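PDB 3OBK: delta-aminolevulinic acid dehydratase from Toxoplasma gondii ME49, which catalyses the condensation of two molecules of 5-aminolevulinic acid to the pyrrole porphobilinogen, an early step of tetrapyrrole synthesis, and assembles as an octamer. Local coordinates for residues A[136-139]-A[145-148]; A[221-224]-A[229-232]. All coordinates share one frame; numbering follows the deposited sequence.

Interaction 1 (A[136-139]-A[145-148]). With PBG (3-[5-(aminomethyl)-4-(carboxymethyl)-1H-pyrrol-3-yl]propanoic acid), chain L.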
# COMPACT_ATOMS: atom_id res chain seq x y z
N ALA A 136 35.12 15.45 -1.02
CA ALA A 136 35.18 15.43 -2.48
C ALA A 136 36.48 16.08 -2.87
O ALA A 136 36.98 16.99 -2.19
CB ALA A 136 34.00 16.14 -3.12
N LEU A 137 37.05 15.60 -3.96
CA LEU A 137 38.39 16.03 -4.32
C LEU A 137 38.36 17.20 -5.26
O LEU A 137 39.39 17.72 -5.59
CB LEU A 137 39.15 14.89 -4.98
CG LEU A 137 39.24 13.62 -4.14
CD1 LEU A 137 40.11 12.60 -4.86
CD2 LEU A 137 39.80 13.89 -2.77
N ASP A 138 37.20 17.63 -5.73
CA ASP A 138 37.25 18.58 -6.83
C ASP A 138 37.85 19.92 -6.48
O ASP A 138 38.46 20.53 -7.32
CB ASP A 138 35.94 18.74 -7.64
CG ASP A 138 34.70 18.78 -6.80
OD1 ASP A 138 34.55 18.00 -5.83
OD2 ASP A 138 33.80 19.54 -7.21
N PRO A 139 37.70 20.37 -5.23
CA PRO A 139 38.33 21.65 -4.94
C PRO A 139 39.84 21.56 -4.95
O PRO A 139 40.52 22.57 -4.96
CB PRO A 139 37.82 22.01 -3.53
CG PRO A 139 36.59 21.15 -3.29
CD PRO A 139 36.77 19.94 -4.16
N HIS A 145 37.68 17.23 -11.07
CA HIS A 145 36.82 16.09 -10.77
C HIS A 145 36.80 15.73 -9.28
O HIS A 145 37.76 15.99 -8.56
CB HIS A 145 37.22 14.90 -11.62
CG HIS A 145 36.83 15.05 -13.05
ND1 HIS A 145 35.57 14.74 -13.50
CD2 HIS A 145 37.51 15.53 -14.11
CE1 HIS A 145 35.50 14.99 -14.80
NE2 HIS A 145 36.66 15.48 -15.19
N ASP A 146 35.68 15.14 -8.85
CA ASP A 146 35.47 14.76 -7.45
C ASP A 146 36.30 13.55 -7.05
O ASP A 146 36.39 13.23 -5.88
CB ASP A 146 34.00 14.45 -7.17
CG ASP A 146 33.07 15.62 -7.45
OD1 ASP A 146 33.33 16.43 -8.36
OD2 ASP A 146 32.02 15.69 -6.80
N GLY A 147 36.88 12.85 -8.00
CA GLY A 147 37.78 11.74 -7.72
C GLY A 147 39.08 11.80 -8.50
O GLY A 147 39.33 12.73 -9.30
N VAL A 148 39.92 10.80 -8.26
CA VAL A 148 41.19 10.68 -8.97
C VAL A 148 40.96 10.21 -10.40
O VAL A 148 40.22 9.29 -10.63
CB VAL A 148 42.12 9.70 -8.27
CG1 VAL A 148 43.41 9.59 -9.05
CG2 VAL A 148 42.39 10.16 -6.85
CHA PBG L . 31.72 19.37 -5.23
C1A PBG L . 30.55 20.27 -5.03
C2A PBG L . 29.82 20.92 -6.02
C3A PBG L . 28.83 21.63 -5.37
C4A PBG L . 28.92 21.31 -4.02
NA PBG L . 29.98 20.51 -3.84
C5A PBG L . 30.14 21.03 -7.49
C6A PBG L . 29.99 19.81 -8.30
O1A PBG L . 29.99 18.72 -7.67
O2A PBG L . 29.97 19.88 -9.55
C7A PBG L . 27.86 22.54 -6.01
C8A PBG L . 27.08 23.42 -5.12
C9A PBG L . 26.34 24.54 -5.73
O3A PBG L . 26.05 25.49 -5.00
O4A PBG L . 26.25 24.72 -6.95
N1 PBG L . 31.59 17.99 -4.90

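Interaction 2 (A[221-224]-A[229-232]). With PBG (3-[5-(aminomethyl)-4-(carboxymethyl)-1H-pyrrol-3-yl]propanoic acid), chain L.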
# COMPACT_ATOMS: atom_id res chain seq x y z
N PRO A 221 28.09 28.57 -11.18
CA PRO A 221 28.62 29.64 -10.34
C PRO A 221 29.41 29.14 -9.14
O PRO A 221 30.39 29.76 -8.76
CB PRO A 221 27.36 30.42 -9.92
CG PRO A 221 26.37 30.14 -11.01
CD PRO A 221 26.65 28.74 -11.46
N PHE A 222 29.01 28.00 -8.57
CA PHE A 222 29.85 27.37 -7.56
C PHE A 222 31.28 27.10 -8.12
O PHE A 222 32.29 27.42 -7.47
CB PHE A 222 29.18 26.09 -7.05
CG PHE A 222 30.02 25.28 -6.07
CD1 PHE A 222 30.99 24.39 -6.54
CD2 PHE A 222 29.79 25.38 -4.70
CE1 PHE A 222 31.73 23.64 -5.65
CE2 PHE A 222 30.51 24.63 -3.79
CZ PHE A 222 31.50 23.77 -4.25
N ARG A 223 31.36 26.54 -9.33
CA ARG A 223 32.64 26.23 -9.93
C ARG A 223 33.44 27.49 -10.29
O ARG A 223 34.66 27.44 -10.38
CB ARG A 223 32.45 25.32 -11.14
CG ARG A 223 31.95 23.92 -10.77
CD ARG A 223 31.55 23.13 -11.98
NE ARG A 223 30.93 21.84 -11.66
CZ ARG A 223 30.23 21.12 -12.52
NH1 ARG A 223 30.03 21.55 -13.77
NH2 ARG A 223 29.69 19.96 -12.15
N ASP A 224 32.77 28.62 -10.50
CA ASP A 224 33.49 29.88 -10.63
C ASP A 224 34.09 30.23 -9.27
O ASP A 224 35.24 30.65 -9.20
CB ASP A 224 32.57 31.01 -11.10
CG ASP A 224 32.00 30.79 -12.50
OD1 ASP A 224 32.61 30.03 -13.30
OD2 ASP A 224 30.93 31.39 -12.82
N HIS A 229 36.19 24.28 -12.49
CA HIS A 229 35.66 23.75 -13.72
C HIS A 229 36.49 22.58 -14.25
O HIS A 229 37.71 22.60 -14.19
CB HIS A 229 35.58 24.86 -14.75
CG HIS A 229 34.47 25.82 -14.49
ND1 HIS A 229 33.15 25.53 -14.78
CD2 HIS A 229 34.48 27.07 -13.97
CE1 HIS A 229 32.40 26.56 -14.45
NE2 HIS A 229 33.17 27.51 -13.95
N MET A 230 35.79 21.58 -14.77
CA MET A 230 36.39 20.38 -15.31
C MET A 230 37.27 20.71 -16.51
O MET A 230 36.93 21.56 -17.34
CB MET A 230 35.31 19.38 -15.76
CG MET A 230 34.37 18.86 -14.67
SD MET A 230 32.83 19.82 -14.40
CE MET A 230 32.03 19.72 -16.02
N VAL A 231 38.39 20.01 -16.60
CA VAL A 231 39.36 20.23 -17.66
C VAL A 231 38.96 19.53 -18.94
O VAL A 231 38.31 18.47 -18.89
CB VAL A 231 40.75 19.74 -17.22
CG1 VAL A 231 41.64 19.40 -18.40
CG2 VAL A 231 41.40 20.79 -16.32
N GLY A 232 39.33 20.12 -20.09
CA GLY A 232 39.39 19.39 -21.36
C GLY A 232 38.05 19.04 -21.98
O GLY A 232 37.96 18.12 -22.82
CHA PBG L . 31.72 19.37 -5.23
C1A PBG L . 30.55 20.27 -5.03
C2A PBG L . 29.82 20.92 -6.02
C3A PBG L . 28.83 21.63 -5.37
C4A PBG L . 28.92 21.31 -4.02
NA PBG L . 29.98 20.51 -3.84
C5A PBG L . 30.14 21.03 -7.49
C6A PBG L . 29.99 19.81 -8.30
O1A PBG L . 29.99 18.72 -7.67
O2A PBG L . 29.97 19.88 -9.55
C7A PBG L . 27.86 22.54 -6.01
C8A PBG L . 27.08 23.42 -5.12
C9A PBG L . 26.34 24.54 -5.73
O3A PBG L . 26.05 25.49 -5.00
O4A PBG L . 26.25 24.72 -6.95
N1 PBG L . 31.59 17.99 -4.90

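Interaction 1 (A[136-139]-A[145-148])
The carboxylates of Asp138 and Asp146 stack face on face, their planes 11° apart, with Asp146 OD1 3.1 Å from Asp138 CG. Side by side and pointing the same way, both reach the aminomethyl nitrogen of the product porphobilinogen: N1 donates to Asp146 OD2 at 3.0 Å and, weakly, to Asp138 OD1 at 3.1 Å. Lys236 NZ forms a salt bridge with Asp146 OD1 and a long, weak ion pair with Asp138 OD2, so the lysine and the ligand amine both meet the stacked pair. Ala136 CB lies 3.5 Å from the same N1. The backbones are tied by Leu137 N to Asp146 O (3.1 Å, 155° at the hydrogen), with the donor well above the carbonyl plane; a bent CA-H...O contact from Asp138 CA to His145 O, 3.2 Å long, supplements it. With CG beside the backbone N (chi1 -56°), the Leu137 side chain lies along Asp146 O, CG at 3.4 Å from it, and Leu137 CD1 reaches Gly147 CA and, at 3.9 Å, Val148 CG2. All of this belongs to the active-site loop following barrel strand 130-135. Beyond it, Leu137 packs on Gln164 and Leu165 and Val148 on Gln164, joining the loop to helix 158-175.

Interaction 2 (A[221-224]-A[229-232])
Arg223, on helix 220-226 of this TIM-barrel enzyme, packs by its aliphatic base on His229 in the loop that follows. This CH-pi contact places Arg223 CB 3.6 Å from the centroid of the imidazole, 11° off its normal and therefore over the face. Hydrogen bonding ties the same ring to the helix: His229 NE2 donates to Asp224 OD1 at 2.7 Å and 167°. OD1 lies nearly in the imidazole plane, while the N-H approaches it from its anti side, tilted out of the carboxylate plane. The other oxygen, Asp224 OD2, is held by Ser63 OG, so both ends of the carboxylate have partners. Hydrogen bonds to the ligand lie at the far end of Arg223, whose chain runs extended from CG to NE and brings the guanidinium to the carboxymethyl arm of porphobilinogen. There O2A sits at the guanidinium edge, bonded by NH2 at 2.6 Å and more weakly by NE at 3.0 Å. The Phe222 ring and the pyrrole are nearly parallel, with C3A of the ligand 3.4 Å above the Phe222 ring plane, over its centre. Sulfur packing completes the set: in Met230, chi2 at 91° carries SD over one guanidinium face, offset toward its rim and 3.4 Å from Arg223 NH1.

Both interactions line the porphobilinogen pocket within the same barrel, their centres about 12 Å apart, yet they grip different parts of the ligand: 136-139 with 145-148 presents acids to its amine, whereas 221-224 with 229-232 presents a base to a carboxylate and an aromatic face to the pyrrole. Interaction 1 is wholly buried and joins two parts of one loop; interaction 2 joins a helix to the loop after it and is only partly buried, with His229 exposed. The hydrogen bond between the segments is backbone to backbone in interaction 1 and side chain to side chain in interaction 2. They meet directly where His145 CE1 packs 4.0 Å from Met230 CG, and Lys236, already a partner of interaction 1, also packs against Arg223.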